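Local structure of methylocystis parvus OBBP MbnE (Methylocystis parvus OBBP, 5ICQ) at residues G168-A173 and V181-T186; P122-V127 and L193-A198. The protein probably binds methanobactin in the periplasm as a family 5 extracellular solute-binding protein and hands it on for uptake. All coordinates share one frame; numbering follows the deposited sequence.

Overall arrangement
Interactions 1 and 2 lie side by side, with their centres about 9 Å apart, on the same side of the chain's centre. They meet on one antiparallel sheet. Strand 180-184, which carries most of segment 181-186, pairs with strand 126-131, which begins at the end of segment 122-127. Helix 193-198 follows strand 180-184 in the chain and packs on the same sheet. Several links join the two sites. Tyr183 and Val127 share a backbone hydrogen bond. Leu185 N probably bonds to Thr125 O at 2.8 Å. Leu185 CD2 packs on Leu193 CD2 at 3.7 Å. Asp184 forms a salt bridge with Arg126, although the position of Arg126 NH1 is less certain. No ligand site is identified at either contact.

Interaction 1 (G168-A173 and V181-T186); sequences GLVKSA and VAYDLT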
loop_
_atom_site.group_PDB
_atom_site.type_symbol
_atom_site.label_atom_id
_atom_site.label_comp_id
_atom_site.label_asym_id
_atom_site.label_seq_id
_atom_site.Cartn_x
_atom_site.Cartn_y
_atom_site.Cartn_z
ATOM N N GLY A 168 -2.368 20.586 7.868
ATOM C CA GLY A 168 -2.688 21.958 7.517
ATOM C C GLY A 168 -4.173 22.248 7.436
ATOM O O GLY A 168 -4.563 23.416 7.456
ATOM N N LEU A 169 -5.012 21.214 7.343
ATOM C CA LEU A 169 -6.453 21.427 7.300
ATOM C C LEU A 169 -7.040 21.716 8.672
ATOM O O LEU A 169 -8.147 22.258 8.754
ATOM C CB LEU A 169 -7.157 20.206 6.700
ATOM C CG LEU A 169 -6.856 19.817 5.253
ATOM C CD1 LEU A 169 -7.465 18.459 4.943
ATOM C CD2 LEU A 169 -7.405 20.871 4.307
ATOM N N VAL A 170 -6.327 21.367 9.746
ATOM C CA VAL A 170 -6.855 21.553 11.092
ATOM C C VAL A 170 -7.038 23.038 11.372
ATOM O O VAL A 170 -6.148 23.849 11.096
ATOM C CB VAL A 170 -5.913 20.907 12.120
ATOM C CG1 VAL A 170 -6.371 21.225 13.535
ATOM C CG2 VAL A 170 -5.852 19.404 11.900
ATOM N N LYS A 171 -8.186 23.399 11.951
ATOM C CA LYS A 171 -8.430 24.811 12.245
ATOM C C LYS A 171 -7.693 25.260 13.503
ATOM O O LYS A 171 -7.105 26.346 13.523
ATOM C CB LYS A 171 -9.927 25.070 12.380
ATOM C CG LYS A 171 -10.706 24.918 11.081
ATOM C CD LYS A 171 -10.126 25.823 10.007
ATOM C CE LYS A 171 -11.067 25.971 8.814
ATOM N NZ LYS A 171 -11.197 24.709 8.040
ATOM N N SER A 172 -7.707 24.453 14.560
ATOM C CA SER A 172 -6.891 24.758 15.727
ATOM C C SER A 172 -6.549 23.467 16.451
ATOM O O SER A 172 -7.293 22.488 16.383
ATOM C CB SER A 172 -7.581 25.732 16.693
ATOM O OG SER A 172 -8.598 25.095 17.443
ATOM N N ALA A 173 -5.401 23.482 17.129
ATOM C CA ALA A 173 -4.935 22.387 17.975
ATOM C C ALA A 173 -4.545 22.982 19.316
ATOM O O ALA A 173 -3.628 23.808 19.381
ATOM C CB ALA A 173 -3.737 21.665 17.351
ATOM N N VAL A 181 -5.908 16.772 24.205
ATOM C CA VAL A 181 -5.567 17.497 22.983
ATOM C C VAL A 181 -6.841 17.630 22.157
ATOM O O VAL A 181 -7.427 16.617 21.750
ATOM C CB VAL A 181 -4.476 16.785 22.170
ATOM C CG1 VAL A 181 -4.150 17.593 20.912
ATOM C CG2 VAL A 181 -3.236 16.559 23.022
ATOM N N ALA A 182 -7.257 18.871 21.896
ATOM C CA ALA A 182 -8.482 19.174 21.162
ATOM C C ALA A 182 -8.129 19.689 19.773
ATOM O O ALA A 182 -7.411 20.691 19.642
ATOM C CB ALA A 182 -9.322 20.205 21.918
ATOM N N TYR A 183 -8.633 19.012 18.745
ATOM C CA TYR A 183 -8.467 19.442 17.360
ATOM C C TYR A 183 -9.802 19.971 16.828
ATOM O O TYR A 183 -10.810 19.247 16.845
ATOM C CB TYR A 183 -7.971 18.303 16.469
ATOM C CG TYR A 183 -6.549 17.854 16.726
ATOM C CD1 TYR A 183 -5.473 18.611 16.285
ATOM C CD2 TYR A 183 -6.283 16.640 17.355
ATOM C CE1 TYR A 183 -4.172 18.196 16.494
ATOM C CE2 TYR A 183 -4.977 16.215 17.568
ATOM C CZ TYR A 183 -3.929 16.994 17.132
ATOM O OH TYR A 183 -2.634 16.569 17.347
ATOM N N ASP A 184 -9.791 21.225 16.361
ATOM C CA ASP A 184 -10.904 21.866 15.668
ATOM C C ASP A 184 -10.851 21.555 14.177
ATOM O O ASP A 184 -9.941 22.006 13.477
ATOM C CB ASP A 184 -10.822 23.361 15.975
ATOM C CG ASP A 184 -11.736 24.242 15.106
ATOM O OD1 ASP A 184 -12.164 23.882 14.016
ATOM O OD2 ASP A 184 -12.083 25.340 15.586
ATOM N N LEU A 185 -11.856 20.821 13.679
ATOM C CA LEU A 185 -11.952 20.511 12.255
ATOM C C LEU A 185 -13.198 21.126 11.609
ATOM O O LEU A 185 -13.686 20.602 10.612
ATOM C CB LEU A 185 -11.942 18.995 12.022
ATOM C CG LEU A 185 -10.962 18.144 12.840
ATOM C CD1 LEU A 185 -11.123 16.653 12.506
ATOM C CD2 LEU A 185 -9.552 18.604 12.598
ATOM N N THR A 186 -13.745 22.219 12.151
ATOM C CA THR A 186 -14.942 22.804 11.537
ATOM C C THR A 186 -14.663 23.276 10.117
ATOM O O THR A 186 -13.655 23.939 9.853
ATOM C CB THR A 186 -15.506 23.972 12.350
ATOM O OG1 THR A 186 -14.451 24.835 12.793
ATOM C CG2 THR A 186 -16.403 23.506 13.497
HETATM O O HOH W 1 -8.625 23.156 19.418
#
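Ala173 and Val170 meet the Tyr183 ring at different places. Ala173 CB approaches obliquely, 3.6 Å from Tyr183 CE1. Val170 CG1 comes to the ring edge, near the ring plane, 3.9 Å from Tyr183 CD1. The other branch of Val170, CG2, reaches 3.8 Å from Leu185 CD2. The CB of Leu185 points away from segment 168-173, but its side chain turns back to make this contact. Ala173 and Tyr183 share one face of the hairpin, where Phe152 and Val148 of helix 145-158 also meet Tyr183. Val170 and Leu185 pack beside them from the flanking loops.

The segments belong to the beta hairpin of strands 172-175 and 180-184, at the end of an antiparallel sheet. A classic beta bulge interrupts the pairing, because Lys171 and Ser172 both face Asp184. Asp184 O takes a bond of 2.7 Å from Lys171 N, which arrives at a C=O...N angle of 170°. Ser172 N gives it only a weak bond. In return Asp184 N donates to Ser172 O at 2.8 Å.

On the other face Asp184 CG is anti to its backbone N (chi1 168°), which sets the carboxylate beside Lys171. There Asp184 OD1 lies 3.0 Å from Lys171 CB. This oxygen also closes an Asx turn by accepting from Thr186 N, and it takes the Thr186 hydroxyl on its syn side. Arg126, on the adjacent strand, reaches the same oxygen in a salt bridge, although the place of its NH1 is less sure. The Lys171 chain bends at chi2 and chi4 and passes alongside Thr186. Its NZ donates to Thr186 O at 3.1 Å, tilted 17° from the carbonyl plane. One water bridges Ser172 OG and Ala182 O.

Interaction 2 (P122-V127 and L193-A198); sequences PARTRV and LPLILA
Pro194 faces Arg124 and Val127 from the first turn of helix 193-198. The helix packs against the antiparallel sheet that holds strand 126-131. Arg124 sits in the turn that joins strand 109-120 to strand 126-131, with a left-handed backbone conformation (phi 58°, psi 48°). The contact is buried and has no hydrogen bond between its segments.

Pro194 comes first along the helix. Its CB points toward segment 122-127, and the arginine chain crosses the ring at about a right angle. Pro194 CG lies 4.1 Å from Arg124 CB and is equally close to Arg124 CD, so the ring meets the aliphatic part of the chain. The ring also meets the valine: Pro194 CB is 4.3 Å from Val127 CG1. Ile120 and Leu185 also touch Pro194.

Leu195 follows. Its CB does not point at the turn, but the end of its side chain comes closer. The methyl CD1 lies over one face of the Arg124 guanidinium, with Leu195 CD1 3.8 Å from Arg124 NH1. The arginine reaches it because its chain is extended from CG to NE. The guanidinium nitrogens are held by backbone oxygens: NH2 donates to Ala39 O, and NH1 donates to Met40 O and Arg191 O. These bonds probably fix the plane on which the methyl rests.

The CB of Leu197, one turn after Leu193, points toward segment 122-127. Its N closes the helical bond to Leu193 O at 2.9 Å. Its CD1 meets the same valine methyl that touches the proline, with Leu197 CD1 4.3 Å from Val127 CG1.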
loop_
_atom_site.group_PDB
_atom_site.type_symbol
_atom_site.label_atom_id
_atom_site.label_comp_id
_atom_site.label_asym_id
_atom_site.label_seq_id
_atom_site.Cartn_x
_atom_site.Cartn_y
_atom_site.Cartn_z
ATOM N N PRO A 122 -20.267 12.416 15.244
ATOM C CA PRO A 122 -20.477 11.644 14.005
ATOM C C PRO A 122 -20.102 12.398 12.739
ATOM O O PRO A 122 -19.643 11.773 11.772
ATOM C CB PRO A 122 -21.976 11.319 14.051
ATOM C CG PRO A 122 -22.294 11.285 15.518
ATOM C CD PRO A 122 -21.447 12.373 16.128
ATOM N N ALA A 123 -20.270 13.721 12.712
ATOM C CA ALA A 123 -19.912 14.508 11.537
ATOM C C ALA A 123 -18.416 14.776 11.437
ATOM O O ALA A 123 -17.969 15.308 10.415
ATOM C CB ALA A 123 -20.670 15.839 11.540
ATOM N N ARG A 124 -17.644 14.431 12.471
ATOM C CA ARG A 124 -16.186 14.563 12.464
ATOM C C ARG A 124 -15.757 16.008 12.205
ATOM O O ARG A 124 -14.881 16.293 11.386
ATOM C CB ARG A 124 -15.558 13.590 11.461
ATOM C CG ARG A 124 -15.875 12.142 11.834
ATOM C CD ARG A 124 -15.063 11.086 11.070
ATOM N NE ARG A 124 -15.407 9.762 11.588
ATOM C CZ ARG A 124 -15.104 8.605 11.009
ATOM N NH1 ARG A 124 -14.421 8.571 9.868
ATOM N NH2 ARG A 124 -15.498 7.471 11.577
ATOM N N THR A 125 -16.386 16.929 12.931
ATOM C CA THR A 125 -15.973 18.324 12.937
ATOM C C THR A 125 -14.980 18.640 14.052
ATOM O O THR A 125 -14.353 19.706 14.012
ATOM C CB THR A 125 -17.203 19.241 13.075
ATOM O OG1 THR A 125 -17.907 18.916 14.281
ATOM C CG2 THR A 125 -18.148 19.063 11.888
ATOM N N ARG A 126 -14.836 17.743 15.035
ATOM C CA ARG A 126 -13.986 17.875 16.221
ATOM C C ARG A 126 -13.494 16.515 16.646
ATOM O O ARG A 126 -14.249 15.540 16.602
ATOM C CB ARG A 126 -14.729 18.389 17.445
ATOM C CG ARG A 126 -14.410 19.753 17.888
ATOM C CD ARG A 126 -14.904 20.663 16.838
ATOM N NE ARG A 126 -14.796 22.078 17.087
ATOM C CZ ARG A 126 -14.405 22.975 16.167
ATOM N NH1 ARG A 126 -13.963 22.516 14.991
ATOM N NH2 ARG A 126 -14.385 24.244 16.498
ATOM N N VAL A 127 -12.304 16.494 17.235
ATOM C CA VAL A 127 -11.854 15.317 17.968
ATOM C C VAL A 127 -10.941 15.751 19.106
ATOM O O VAL A 127 -10.031 16.563 18.907
ATOM C CB VAL A 127 -11.158 14.304 17.040
ATOM C CG1 VAL A 127 -9.977 14.940 16.291
ATOM C CG2 VAL A 127 -10.728 13.071 17.827
ATOM N N LEU A 193 -9.588 12.639 8.347
ATOM C CA LEU A 193 -8.628 13.435 9.108
ATOM C C LEU A 193 -8.508 13.044 10.582
ATOM O O LEU A 193 -7.370 13.017 11.082
ATOM C CB LEU A 193 -8.965 14.925 8.955
ATOM C CG LEU A 193 -8.004 15.923 9.602
ATOM C CD1 LEU A 193 -6.604 15.682 9.103
ATOM C CD2 LEU A 193 -8.440 17.353 9.279
ATOM N N PRO A 194 -9.582 12.729 11.321
ATOM C CA PRO A 194 -9.388 12.315 12.723
ATOM C C PRO A 194 -8.547 11.062 12.883
ATOM O O PRO A 194 -7.805 10.958 13.871
ATOM C CB PRO A 194 -10.820 12.089 13.226
ATOM C CG PRO A 194 -11.658 12.973 12.366
ATOM C CD PRO A 194 -11.016 12.887 11.008
ATOM N N LEU A 195 -8.644 10.106 11.951
ATOM C CA LEU A 195 -7.833 8.896 12.045
ATOM C C LEU A 195 -6.381 9.174 11.674
ATOM O O LEU A 195 -5.467 8.574 12.247
ATOM C CB LEU A 195 -8.400 7.783 11.153
ATOM C CG LEU A 195 -9.684 7.087 11.607
ATOM C CD1 LEU A 195 -10.924 7.912 11.281
ATOM C CD2 LEU A 195 -9.777 5.703 10.996
ATOM N N ILE A 196 -6.156 10.070 10.709
ATOM C CA ILE A 196 -4.796 10.498 10.384
ATOM C C ILE A 196 -4.147 11.169 11.592
ATOM O O ILE A 196 -2.977 10.918 11.907
ATOM C CB ILE A 196 -4.818 11.430 9.158
ATOM C CG1 ILE A 196 -5.184 10.645 7.897
ATOM C CG2 ILE A 196 -3.464 12.120 8.973
ATOM C CD1 ILE A 196 -5.573 11.522 6.740
ATOM N N LEU A 197 -4.890 12.034 12.287
ATOM C CA LEU A 197 -4.356 12.651 13.501
ATOM C C LEU A 197 -4.089 11.612 14.581
ATOM O O LEU A 197 -3.126 11.737 15.349
ATOM C CB LEU A 197 -5.329 13.713 14.026
ATOM C CG LEU A 197 -5.546 14.918 13.109
ATOM C CD1 LEU A 197 -6.703 15.782 13.610
ATOM C CD2 LEU A 197 -4.270 15.736 13.024
ATOM N N ALA A 198 -4.933 10.584 14.656
ATOM C CA ALA A 198 -4.793 9.556 15.677
ATOM C C ALA A 198 -3.564 8.677 15.479
ATOM O O ALA A 198 -3.102 8.062 16.445
ATOM C CB ALA A 198 -6.054 8.692 15.700
#